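Local coordinates for foldase protein PrsA 2 (Bacillus anthracis, PDB 6VJ4), which catalyses cis-trans isomerisation of peptidyl-proline bonds and helps secreted proteins, among them the protective antigen, to fold outside the cell after translocation, at residues A[38-44]-A[84-89]; A[97-102]-A[211-216]; A[164-168]-A[185-191]; A[175-181]-A[192-198]. All coordinates share one frame; numbering follows the deposited sequence.

Contact 1. Residues A[38-44]-A[84-89]; sequences ITKKYKV and KFKLSM
Ser88 and Val44 meet where helix 28-41 ends against the flank of helix 76-95, a helix-helix contact of the all-helical part of PrsA. Tyr42 is the first residue to leave helical geometry, and its CA lies 5.2 Å from that of Ser88. With OG set anti to the carbonyl carbon (chi1 -67°), Ser88 brings its hydroxyl within 2.8 Å of Tyr42 O; the same hydroxyl also lies near Lys84 O, one turn back in its own helix, so its single proton has two candidate acceptors. The Tyr42 ring leads away from this point and packs on Ala92 and Gln95 of helix 76-95, while its hydroxyl is hydrogen-bonded to Glu233 of helix 223-236.

On one flank of the serine, Val44 crosses Leu87 at about a right angle: Val44 CG1 rests on both CB and CD1 of Leu87, while its other methyl, CG2, comes to 3.6 Å from Ser88 OG. Ile38 fills the angle between Phe85 and the selenomethionine Met89. Its CG1 branch meets Phe85 CE1 at 4.1 Å and the terminal CE of Met89 at 4.0 Å, and its CG2 methyl touches Ser88 CB. Leu230 of helix 223-236 touches both Ile38 and Met89, extending this apolar cluster to a third helix.

Beside the serine, the aliphatic part of Lys84 passes alongside Thr39, CE standing 4.0 Å from Thr39 CB, whereas Thr39 OG1 bonds to Gln35 O. The lysine chain bends only at its last torsion (61°), and NZ donates to a water that in turn donates to Val44 O, each bond 2.8 Å long.

Contact 2. Residues A[97-102]-A[211-216]; sequences VTEKDV and IRKNLE
A capping box opens helix 99-104 where it begins against the side of helix 204-220, two helices far apart in the sequence, and Arg212 of the second reaches across to Val97 just ahead of the box. Thr98 is the N-cap: its OG1 accepts from Asp101 N at 3.0 Å, and Asp101 OD2 returns the bond by accepting from Thr98 N, which approaches from above the carboxylate plane. The two bonds tie Thr98 to the first turn, next to Val97.

The Arg212 chain runs straight as far as CD and then bends at chi3 (-68°), carrying the guanidinium alongside Val97. NH1 donates to Val97 O at 2.8 Å in a bent bond, 140° at the hydrogen, with the donor well above the carbonyl plane. NH2 makes a weak, long salt bridge of 3.4 Å with Glu99 OE1, which lies at the edge of the guanidinium, the carboxylate and guanidinium planes being 25° apart; the other carboxylate oxygen, OE2, is bonded to Tyr204 OH. Val102 CG2 covers one face of the guanidinium, 3.7 Å above its plane, so the group is held both at its rim and on a flat side.

Beneath this polar layer the valines do the packing. Val97 points its two methyls to different neighbours, CG1 to Leu215 CD1 and CG2 to Glu216 CG. Val102 CG1 meets Ile211 CG2 at 3.8 Å, and His105 touches both Ile211 and Leu215. A water accepts from Arg212 NH2 at 3.1 Å and donates a longer bond, 3.3 Å, to Val97 O.

Contact 3. Residues A[164-168]-A[185-191]; sequences MTPEF and QSPNGYH
Phe168 and His191 form a T-shaped (edge-to-face) pair in the PpiC-type, parvulin-like isomerase domain, with ring planes at 81° and centroids 5.0 Å apart. The phenyl edge points at the imidazole face: Phe168 CD2 stands over the rim of that ring, 3.5 Å from His191 ND1. On one face of Phe168, the selenomethionine Met164 lays its CE methyl over the ring centre. At the edge of His191 lies Ser186 OG, 2.7 Å from NE2 in a hydrogen bond that either partner could donate. The other ring nitrogen, ND1, is bonded to His114 ND1 of strand 110-117, and Phe168 also meets the His114 ring edge-to-face. The pairing of His191 with His114 is consistent with the two adjacent histidines of parvulin active sites. With a bond at each nitrogen, the rotation of the His191 ring is restricted.

Ser186 also begins the type I turn that joins strands 184-186 and 189-198 as a beta hairpin. Its OG lies between the backbone N and the carbonyl carbon (chi1 85°), where it accepts from Asn188 N at 3.1 Å, an ST turn, while still meeting the imidazole. Ser186 OG thus links the hairpin turn to the imidazole.

Facing this tip is the start of helix 166-174. Thr165, its N-cap, accepts from Phe168 N and turns its CG2 methyl to Asn188 OD1. Glu167 lies across the strand end, with CB 3.3 Å from Gln185 O and OE1 against Pro187 CD. A water bridges the two segments, 2.7 Å from Thr165 OG1 and donating to Asn188 OD1 at 2.7 Å.

Contact 4. Residues A[175-181]-A[192-198]; sequences LKIGQIS and IIKLTGK
Leu195, Ile177 and Leu175 bury the most surface where the loop after helix 166-174 lies along strand 189-198 of the PpiC-type domain's antiparallel sheet. Leu195 points at the loop. Its CG is anti to the backbone N (chi1 -178°), and from there CD2 reaches the loop backbone, 3.4 Å from Leu175 O. Its CB meets Leu175 CB, and Leu175 in turn extends CD1 over the strand to Ile193 CG2. Ile177 reaches past Leu195 with its end methyl: CD1 comes within 3.3 Å of Gly197 N, in the classic beta bulge that Thr196 and Gly197 form opposite Lys111 of strand 110-117.

Backbone bonds hold the loop in this position. A type II turn spans Lys176 to Gln179, with glycine at its positive-phi corner, and Gly178 N donates to Leu195 O at 2.8 Å in a nearly straight bond (167°). Leu195 N answers with a longer bond to Gln179 O. Farther along, Ile180 and Lys194 form a single bridge, and Ser181 grips Ile193 twice: its N donates to Ile193 O at 2.7 Å, and its OG accepts from Ile193 N at 2.9 Å. The side chain thus replaces a backbone carbonyl in the pattern, whereas Ser181 O is buried without a polar partner.

On the flank towards helix 120-131, Ile180 CG2 presses against Ile192 CG2 at 3.4 Å, tighter than normal van der Waals contact, and Leu130 touches both residues. Lys194 lays its CG beside Ile180 CG1 before its amine pairs with Glu137. At the other end, a water donates to Leu175 O and accepts from Lys198 NZ, each at 2.7 Å.

Overall arrangement
Contacts 3 and 4 share strand 189-198 and lie within the PpiC-type domain, their centres about 15 Å apart. They touch directly: Phe168 CE2 packs on Ile193 CG1 at 3.6 Å. Contact 3 contains His191, which meets His114 in what is probably the catalytic region, as in parvulins; contact 4 lays loop 175-181 along strand 189-198 farther on. Both are nested within the loop closed by contact 2, whose segments 97-102 and 211-216 are far apart in the chain; its centre is about 22 Å from contact 3. Contact 1 closes earlier in the sequence, about 20 Å from contact 2 and about 43 Å from contact 4 between centres, across the chain's centre from contacts 3 and 4.

Contact 1. Residues A[38-44]-A[84-89]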
# COMPACT_ATOMS: atom_id res chain seq x y z
N ILE A 38 -1.30 9.91 -5.07
CA ILE A 38 -1.70 11.33 -5.30
C ILE A 38 -1.37 11.76 -6.74
O ILE A 38 -2.28 12.31 -7.41
CB ILE A 38 -1.02 12.26 -4.27
CG1 ILE A 38 -1.41 11.86 -2.85
CG2 ILE A 38 -1.31 13.72 -4.56
CD1 ILE A 38 -2.91 11.81 -2.61
N THR A 39 -0.15 11.50 -7.20
CA THR A 39 0.30 11.94 -8.55
C THR A 39 -0.50 11.23 -9.65
O THR A 39 -0.61 11.81 -10.74
CB THR A 39 1.81 11.74 -8.73
OG1 THR A 39 2.10 10.36 -8.48
CG2 THR A 39 2.63 12.62 -7.82
N LYS A 40 -1.01 10.03 -9.38
CA LYS A 40 -1.80 9.30 -10.42
C LYS A 40 -3.22 9.86 -10.48
O LYS A 40 -3.74 10.03 -11.60
CB LYS A 40 -1.85 7.79 -10.14
CG LYS A 40 -2.57 6.97 -11.21
CD LYS A 40 -2.77 5.51 -10.85
CE LYS A 40 -3.44 4.72 -11.95
NZ LYS A 40 -2.60 4.64 -13.17
N LYS A 41 -3.83 10.12 -9.32
CA LYS A 41 -5.24 10.61 -9.27
C LYS A 41 -5.32 12.09 -9.64
O LYS A 41 -6.26 12.47 -10.38
CB LYS A 41 -5.86 10.38 -7.89
CG LYS A 41 -7.31 10.83 -7.78
CD LYS A 41 -8.00 10.49 -6.49
CE LYS A 41 -9.44 10.96 -6.48
NZ LYS A 41 -10.11 10.69 -5.18
N TYR A 42 -4.41 12.91 -9.12
CA TYR A 42 -4.42 14.38 -9.38
C TYR A 42 -3.29 14.70 -10.35
O TYR A 42 -2.20 15.14 -9.92
CB TYR A 42 -4.34 15.12 -8.04
CG TYR A 42 -5.45 14.74 -7.10
CD1 TYR A 42 -6.70 15.32 -7.23
CD2 TYR A 42 -5.27 13.79 -6.12
CE1 TYR A 42 -7.75 14.97 -6.39
CE2 TYR A 42 -6.30 13.44 -5.26
CZ TYR A 42 -7.54 14.03 -5.39
OH TYR A 42 -8.58 13.70 -4.56
N LYS A 43 -3.58 14.55 -11.64
CA LYS A 43 -2.59 14.69 -12.73
C LYS A 43 -2.19 16.15 -12.95
O LYS A 43 -3.08 17.03 -12.99
CB LYS A 43 -3.13 14.08 -14.02
CG LYS A 43 -3.18 12.55 -14.03
CD LYS A 43 -3.74 11.96 -15.30
CE LYS A 43 -3.48 10.47 -15.41
NZ LYS A 43 -3.94 9.73 -14.20
N VAL A 44 -0.88 16.36 -13.10
CA VAL A 44 -0.26 17.67 -13.43
C VAL A 44 0.66 17.41 -14.63
O VAL A 44 1.30 16.34 -14.65
CB VAL A 44 0.49 18.25 -12.22
CG1 VAL A 44 1.24 19.53 -12.57
CG2 VAL A 44 -0.45 18.47 -11.05
N LYS A 84 6.55 17.52 -8.46
CA LYS A 84 5.38 16.84 -9.06
C LYS A 84 4.39 16.51 -7.93
O LYS A 84 3.18 16.77 -8.11
CB LYS A 84 5.85 15.60 -9.83
CG LYS A 84 4.76 14.77 -10.49
CD LYS A 84 5.32 13.60 -11.29
CE LYS A 84 4.27 12.63 -11.78
NZ LYS A 84 3.29 13.27 -12.69
N PHE A 85 4.90 16.03 -6.79
CA PHE A 85 4.02 15.68 -5.64
C PHE A 85 3.35 16.94 -5.08
O PHE A 85 2.11 16.92 -4.87
CB PHE A 85 4.82 14.96 -4.54
CG PHE A 85 4.02 14.67 -3.30
CD1 PHE A 85 3.08 13.65 -3.28
CD2 PHE A 85 4.18 15.43 -2.15
CE1 PHE A 85 2.34 13.38 -2.14
CE2 PHE A 85 3.44 15.17 -1.01
CZ PHE A 85 2.52 14.15 -1.01
N LYS A 86 4.13 18.00 -4.84
CA LYS A 86 3.58 19.26 -4.27
C LYS A 86 2.43 19.78 -5.16
O LYS A 86 1.36 20.11 -4.61
CB LYS A 86 4.66 20.34 -4.16
CG LYS A 86 4.19 21.61 -3.45
CD LYS A 86 5.08 22.82 -3.67
CE LYS A 86 5.05 23.32 -5.10
NZ LYS A 86 5.77 24.61 -5.25
N LEU A 87 2.67 19.87 -6.47
CA LEU A 87 1.64 20.39 -7.41
C LEU A 87 0.42 19.47 -7.41
O LEU A 87 -0.71 20.00 -7.45
CB LEU A 87 2.24 20.53 -8.81
CG LEU A 87 3.32 21.60 -8.97
CD1 LEU A 87 3.89 21.58 -10.38
CD2 LEU A 87 2.77 22.98 -8.64
N SER A 88 0.62 18.16 -7.39
CA SER A 88 -0.53 17.22 -7.38
C SER A 88 -1.31 17.36 -6.07
O SER A 88 -2.54 17.30 -6.07
CB SER A 88 -0.09 15.81 -7.63
OG SER A 88 0.41 15.68 -8.95
N MSE A 89 -0.58 17.57 -4.97
CA MSE A 89 -1.20 17.74 -3.67
C MSE A 89 -1.99 19.05 -3.64
O MSE A 89 -3.10 19.09 -3.11
CB MSE A 89 -0.14 17.72 -2.57
CG MSE A 89 -0.68 17.50 -1.18
SE MSE A 89 -1.69 15.83 -1.10
CE MSE A 89 -0.79 14.50 0.03
O HOH W 1 3.89 15.17 -14.60

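Contact 2. Residues A[97-102]-A[211-216]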
# COMPACT_ATOMS: atom_id res chain seq x y z
N VAL A 97 -12.29 21.14 -1.82
CA VAL A 97 -13.29 22.17 -1.41
C VAL A 97 -14.54 22.00 -2.27
O VAL A 97 -14.49 22.29 -3.48
CB VAL A 97 -12.71 23.60 -1.49
CG1 VAL A 97 -13.73 24.64 -1.05
CG2 VAL A 97 -11.44 23.74 -0.66
N THR A 98 -15.62 21.53 -1.64
CA THR A 98 -16.91 21.28 -2.34
C THR A 98 -17.82 22.50 -2.20
O THR A 98 -17.58 23.32 -1.30
CB THR A 98 -17.60 20.04 -1.77
OG1 THR A 98 -17.98 20.35 -0.43
CG2 THR A 98 -16.73 18.80 -1.79
N GLU A 99 -18.83 22.59 -3.05
CA GLU A 99 -19.81 23.70 -2.96
C GLU A 99 -20.44 23.66 -1.56
O GLU A 99 -20.71 24.74 -1.02
CB GLU A 99 -20.87 23.57 -4.06
CG GLU A 99 -21.86 24.73 -4.10
CD GLU A 99 -21.28 26.09 -4.49
OE1 GLU A 99 -20.15 26.12 -5.01
OE2 GLU A 99 -21.98 27.11 -4.28
N LYS A 100 -20.67 22.46 -1.02
CA LYS A 100 -21.23 22.33 0.36
C LYS A 100 -20.25 22.96 1.37
O LYS A 100 -20.72 23.68 2.28
CB LYS A 100 -21.50 20.87 0.73
CG LYS A 100 -21.81 20.66 2.21
CD LYS A 100 -22.44 19.32 2.53
CE LYS A 100 -22.66 19.13 4.02
NZ LYS A 100 -23.49 20.23 4.59
N ASP A 101 -18.95 22.70 1.21
CA ASP A 101 -17.94 23.32 2.12
C ASP A 101 -18.07 24.84 2.02
O ASP A 101 -18.01 25.51 3.07
CB ASP A 101 -16.51 22.91 1.76
CG ASP A 101 -16.16 21.46 2.05
OD1 ASP A 101 -16.74 20.90 3.00
OD2 ASP A 101 -15.28 20.90 1.34
N VAL A 102 -18.20 25.38 0.81
CA VAL A 102 -18.31 26.86 0.68
C VAL A 102 -19.58 27.33 1.40
O VAL A 102 -19.48 28.25 2.23
CB VAL A 102 -18.25 27.29 -0.79
CG1 VAL A 102 -18.47 28.79 -0.96
CG2 VAL A 102 -16.92 26.87 -1.39
N ILE A 211 -14.87 32.96 -0.22
CA ILE A 211 -14.91 31.86 0.79
C ILE A 211 -14.12 30.66 0.27
O ILE A 211 -13.34 30.06 1.05
CB ILE A 211 -16.38 31.50 1.10
CG1 ILE A 211 -17.11 32.67 1.76
CG2 ILE A 211 -16.43 30.23 1.94
CD1 ILE A 211 -18.61 32.48 1.93
N ARG A 212 -14.32 30.32 -1.01
CA ARG A 212 -13.63 29.16 -1.61
C ARG A 212 -12.12 29.41 -1.57
O ARG A 212 -11.38 28.50 -1.16
CB ARG A 212 -14.11 28.90 -3.05
CG ARG A 212 -13.39 27.77 -3.76
CD ARG A 212 -13.93 27.49 -5.14
NE ARG A 212 -15.28 26.94 -5.09
CZ ARG A 212 -15.56 25.65 -4.94
NH1 ARG A 212 -14.59 24.75 -4.83
NH2 ARG A 212 -16.82 25.25 -4.90
N LYS A 213 -11.69 30.61 -1.97
CA LYS A 213 -10.25 30.98 -1.98
C LYS A 213 -9.67 30.82 -0.57
O LYS A 213 -8.57 30.26 -0.45
CB LYS A 213 -10.07 32.40 -2.50
CG LYS A 213 -8.63 32.92 -2.49
CD LYS A 213 -8.49 34.32 -3.04
CE LYS A 213 -8.82 34.41 -4.51
NZ LYS A 213 -8.50 35.75 -5.06
N ASN A 214 -10.39 31.31 0.45
CA ASN A 214 -9.96 31.24 1.87
C ASN A 214 -9.84 29.78 2.30
O ASN A 214 -8.85 29.45 2.96
CB ASN A 214 -10.92 31.95 2.83
CG ASN A 214 -10.73 33.45 2.87
OD1 ASN A 214 -9.73 33.97 2.39
ND2 ASN A 214 -11.68 34.15 3.49
N LEU A 215 -10.81 28.93 1.95
CA LEU A 215 -10.74 27.51 2.37
C LEU A 215 -9.58 26.83 1.64
O LEU A 215 -8.90 26.00 2.28
CB LEU A 215 -12.06 26.80 2.07
CG LEU A 215 -13.22 27.12 3.01
CD1 LEU A 215 -14.49 26.48 2.51
CD2 LEU A 215 -12.91 26.65 4.43
N GLU A 216 -9.37 27.16 0.36
CA GLU A 216 -8.26 26.57 -0.43
C GLU A 216 -6.94 26.90 0.29
O GLU A 216 -6.18 25.97 0.60
CB GLU A 216 -8.23 27.11 -1.86
CG GLU A 216 -9.34 26.57 -2.76
CD GLU A 216 -9.46 27.25 -4.12
OE1 GLU A 216 -8.77 28.26 -4.34
OE2 GLU A 216 -10.27 26.78 -4.95
O HOH W 2 -16.67 22.37 -5.94

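Contact 3. Residues A[164-168]-A[185-191]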
# COMPACT_ATOMS: atom_id res chain seq x y z
N MSE A 164 -11.45 29.49 13.79
CA MSE A 164 -11.31 28.86 15.09
C MSE A 164 -11.66 27.38 14.95
O MSE A 164 -12.03 26.93 13.86
CB MSE A 164 -12.23 29.52 16.11
CG MSE A 164 -12.03 31.01 16.29
SE MSE A 164 -10.30 31.41 17.08
CE MSE A 164 -10.37 31.04 19.01
N THR A 165 -11.52 26.63 16.04
CA THR A 165 -11.88 25.22 16.04
C THR A 165 -13.39 25.10 15.85
O THR A 165 -14.12 25.98 16.27
CB THR A 165 -11.45 24.50 17.32
OG1 THR A 165 -12.20 25.03 18.41
CG2 THR A 165 -9.96 24.64 17.60
N PRO A 166 -13.88 24.04 15.18
CA PRO A 166 -15.32 23.86 14.97
C PRO A 166 -16.11 23.92 16.28
O PRO A 166 -17.17 24.52 16.29
CB PRO A 166 -15.46 22.46 14.33
CG PRO A 166 -14.09 22.14 13.78
CD PRO A 166 -13.09 22.97 14.55
N GLU A 167 -15.59 23.30 17.35
CA GLU A 167 -16.27 23.34 18.67
C GLU A 167 -16.45 24.79 19.12
O GLU A 167 -17.55 25.15 19.58
CB GLU A 167 -15.48 22.57 19.72
CG GLU A 167 -15.37 21.08 19.45
CD GLU A 167 -14.32 20.62 18.46
OE1 GLU A 167 -13.55 21.45 17.92
OE2 GLU A 167 -14.27 19.40 18.22
N PHE A 168 -15.39 25.58 19.00
CA PHE A 168 -15.46 26.98 19.45
C PHE A 168 -16.44 27.75 18.55
O PHE A 168 -17.30 28.47 19.04
CB PHE A 168 -14.10 27.64 19.33
CG PHE A 168 -14.06 29.06 19.83
CD1 PHE A 168 -14.47 30.10 19.02
CD2 PHE A 168 -13.56 29.35 21.09
CE1 PHE A 168 -14.42 31.41 19.48
CE2 PHE A 168 -13.51 30.66 21.54
CZ PHE A 168 -13.96 31.69 20.74
N GLN A 185 -16.07 22.77 25.48
CA GLN A 185 -14.86 21.92 25.37
C GLN A 185 -14.33 21.98 23.95
O GLN A 185 -15.14 21.96 22.99
CB GLN A 185 -15.16 20.48 25.75
CG GLN A 185 -13.89 19.66 25.90
CD GLN A 185 -14.19 18.22 26.24
OE1 GLN A 185 -15.15 17.64 25.74
NE2 GLN A 185 -13.34 17.63 27.06
N SER A 186 -13.02 22.14 23.84
CA SER A 186 -12.33 22.08 22.52
C SER A 186 -11.03 21.32 22.75
O SER A 186 -10.68 21.01 23.89
CB SER A 186 -12.09 23.44 21.93
OG SER A 186 -10.89 23.98 22.44
N PRO A 187 -10.28 20.97 21.68
CA PRO A 187 -9.00 20.29 21.86
C PRO A 187 -8.02 21.13 22.69
O PRO A 187 -7.09 20.57 23.22
CB PRO A 187 -8.50 20.08 20.42
CG PRO A 187 -9.75 20.13 19.57
CD PRO A 187 -10.65 21.14 20.27
N ASN A 188 -8.27 22.43 22.80
CA ASN A 188 -7.39 23.39 23.53
C ASN A 188 -7.74 23.43 25.03
O ASN A 188 -6.91 23.89 25.83
CB ASN A 188 -7.49 24.77 22.89
CG ASN A 188 -7.21 24.75 21.40
OD1 ASN A 188 -7.92 25.38 20.61
ND2 ASN A 188 -6.22 23.98 21.00
N GLY A 189 -8.93 22.96 25.41
CA GLY A 189 -9.35 22.98 26.82
C GLY A 189 -10.80 23.42 26.94
O GLY A 189 -11.59 22.98 26.10
N TYR A 190 -11.13 24.26 27.92
CA TYR A 190 -12.53 24.73 28.06
C TYR A 190 -12.55 26.24 27.87
O TYR A 190 -11.74 26.95 28.51
CB TYR A 190 -13.12 24.39 29.43
CG TYR A 190 -13.34 22.92 29.61
CD1 TYR A 190 -14.52 22.32 29.20
CD2 TYR A 190 -12.35 22.13 30.17
CE1 TYR A 190 -14.71 20.95 29.35
CE2 TYR A 190 -12.53 20.77 30.32
CZ TYR A 190 -13.71 20.18 29.90
OH TYR A 190 -13.88 18.83 30.05
N HIS A 191 -13.51 26.71 27.07
CA HIS A 191 -13.61 28.15 26.76
C HIS A 191 -14.87 28.74 27.36
O HIS A 191 -15.91 28.06 27.37
CB HIS A 191 -13.73 28.43 25.25
CG HIS A 191 -12.67 27.83 24.40
ND1 HIS A 191 -11.61 28.58 23.91
CD2 HIS A 191 -12.50 26.57 23.94
CE1 HIS A 191 -10.83 27.81 23.20
NE2 HIS A 191 -11.35 26.57 23.20
O HOH W 3 -10.60 25.86 20.40

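Contact 4. Residues A[175-181]-A[192-198]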
# COMPACT_ATOMS: atom_id res chain seq x y z
N LEU A 175 -24.40 32.29 20.17
CA LEU A 175 -24.58 33.39 21.14
C LEU A 175 -25.25 34.62 20.52
O LEU A 175 -25.17 34.81 19.28
CB LEU A 175 -23.21 33.82 21.70
CG LEU A 175 -22.48 32.75 22.49
CD1 LEU A 175 -21.06 33.22 22.78
CD2 LEU A 175 -23.23 32.42 23.76
N LYS A 176 -25.86 35.42 21.38
CA LYS A 176 -26.38 36.77 21.07
C LYS A 176 -25.30 37.77 21.49
O LYS A 176 -24.48 37.40 22.35
CB LYS A 176 -27.73 36.97 21.77
CG LYS A 176 -28.81 36.03 21.25
CD LYS A 176 -30.15 36.21 21.90
CE LYS A 176 -31.21 35.29 21.32
NZ LYS A 176 -31.38 35.49 19.86
N ILE A 177 -25.23 38.93 20.84
CA ILE A 177 -24.23 39.97 21.24
C ILE A 177 -24.34 40.18 22.75
O ILE A 177 -25.46 40.37 23.26
CB ILE A 177 -24.40 41.30 20.49
CG1 ILE A 177 -24.14 41.15 18.99
CG2 ILE A 177 -23.51 42.38 21.10
CD1 ILE A 177 -22.72 40.84 18.66
N GLY A 178 -23.19 40.14 23.42
CA GLY A 178 -23.07 40.37 24.87
C GLY A 178 -23.28 39.12 25.70
O GLY A 178 -23.02 39.18 26.93
N GLN A 179 -23.71 38.03 25.08
CA GLN A 179 -24.01 36.80 25.84
C GLN A 179 -22.72 36.02 26.11
O GLN A 179 -21.81 36.05 25.25
CB GLN A 179 -25.02 35.95 25.08
CG GLN A 179 -25.43 34.69 25.82
CD GLN A 179 -26.43 33.85 25.04
OE1 GLN A 179 -26.79 34.16 23.89
NE2 GLN A 179 -26.88 32.78 25.68
N ILE A 180 -22.66 35.42 27.29
CA ILE A 180 -21.49 34.59 27.70
C ILE A 180 -21.90 33.12 27.67
O ILE A 180 -22.98 32.77 28.20
CB ILE A 180 -20.99 35.07 29.07
CG1 ILE A 180 -20.61 36.55 29.02
CG2 ILE A 180 -19.83 34.20 29.54
CD1 ILE A 180 -20.33 37.16 30.38
N SER A 181 -21.05 32.28 27.10
CA SER A 181 -21.34 30.84 27.00
C SER A 181 -21.08 30.12 28.32
O SER A 181 -20.34 30.65 29.17
CB SER A 181 -20.48 30.20 25.97
OG SER A 181 -19.14 30.07 26.43
N ILE A 192 -14.72 29.93 27.91
CA ILE A 192 -15.90 30.77 28.22
C ILE A 192 -15.86 31.83 27.12
O ILE A 192 -14.83 32.54 27.00
CB ILE A 192 -15.88 31.35 29.63
CG1 ILE A 192 -15.91 30.23 30.67
CG2 ILE A 192 -17.05 32.29 29.80
CD1 ILE A 192 -17.15 29.36 30.62
N ILE A 193 -16.93 31.91 26.33
CA ILE A 193 -16.94 32.79 25.13
C ILE A 193 -17.97 33.91 25.30
O ILE A 193 -19.08 33.65 25.85
CB ILE A 193 -17.28 31.95 23.88
CG1 ILE A 193 -16.41 30.70 23.74
CG2 ILE A 193 -17.24 32.83 22.62
CD1 ILE A 193 -16.87 29.74 22.64
N LYS A 194 -17.59 35.11 24.88
CA LYS A 194 -18.51 36.25 24.87
C LYS A 194 -18.57 36.79 23.44
O LYS A 194 -17.54 37.15 22.90
CB LYS A 194 -18.07 37.34 25.84
CG LYS A 194 -19.00 38.53 25.89
CD LYS A 194 -18.67 39.57 26.91
CE LYS A 194 -17.30 40.17 26.73
NZ LYS A 194 -17.11 41.38 27.59
N LEU A 195 -19.77 36.82 22.84
CA LEU A 195 -19.85 37.40 21.49
C LEU A 195 -19.91 38.92 21.60
O LEU A 195 -20.74 39.41 22.34
CB LEU A 195 -21.10 36.86 20.79
CG LEU A 195 -21.27 37.36 19.36
CD1 LEU A 195 -20.22 36.79 18.43
CD2 LEU A 195 -22.66 37.03 18.87
N THR A 196 -19.10 39.64 20.82
CA THR A 196 -19.07 41.11 21.01
C THR A 196 -19.35 41.86 19.72
O THR A 196 -19.52 43.09 19.80
CB THR A 196 -17.73 41.55 21.59
OG1 THR A 196 -16.69 41.09 20.74
CG2 THR A 196 -17.48 40.98 22.97
N GLY A 197 -19.40 41.16 18.60
CA GLY A 197 -19.65 41.84 17.31
C GLY A 197 -20.09 40.87 16.23
O GLY A 197 -19.72 39.70 16.27
N LYS A 198 -20.86 41.39 15.28
CA LYS A 198 -21.28 40.55 14.14
C LYS A 198 -21.43 41.51 12.96
O LYS A 198 -22.18 42.50 13.07
CB LYS A 198 -22.58 39.80 14.44
CG LYS A 198 -23.06 38.91 13.31
CD LYS A 198 -24.31 38.13 13.63
CE LYS A 198 -24.03 36.93 14.50
NZ LYS A 198 -25.28 36.25 14.90
O HOH W 4 -24.30 34.54 16.77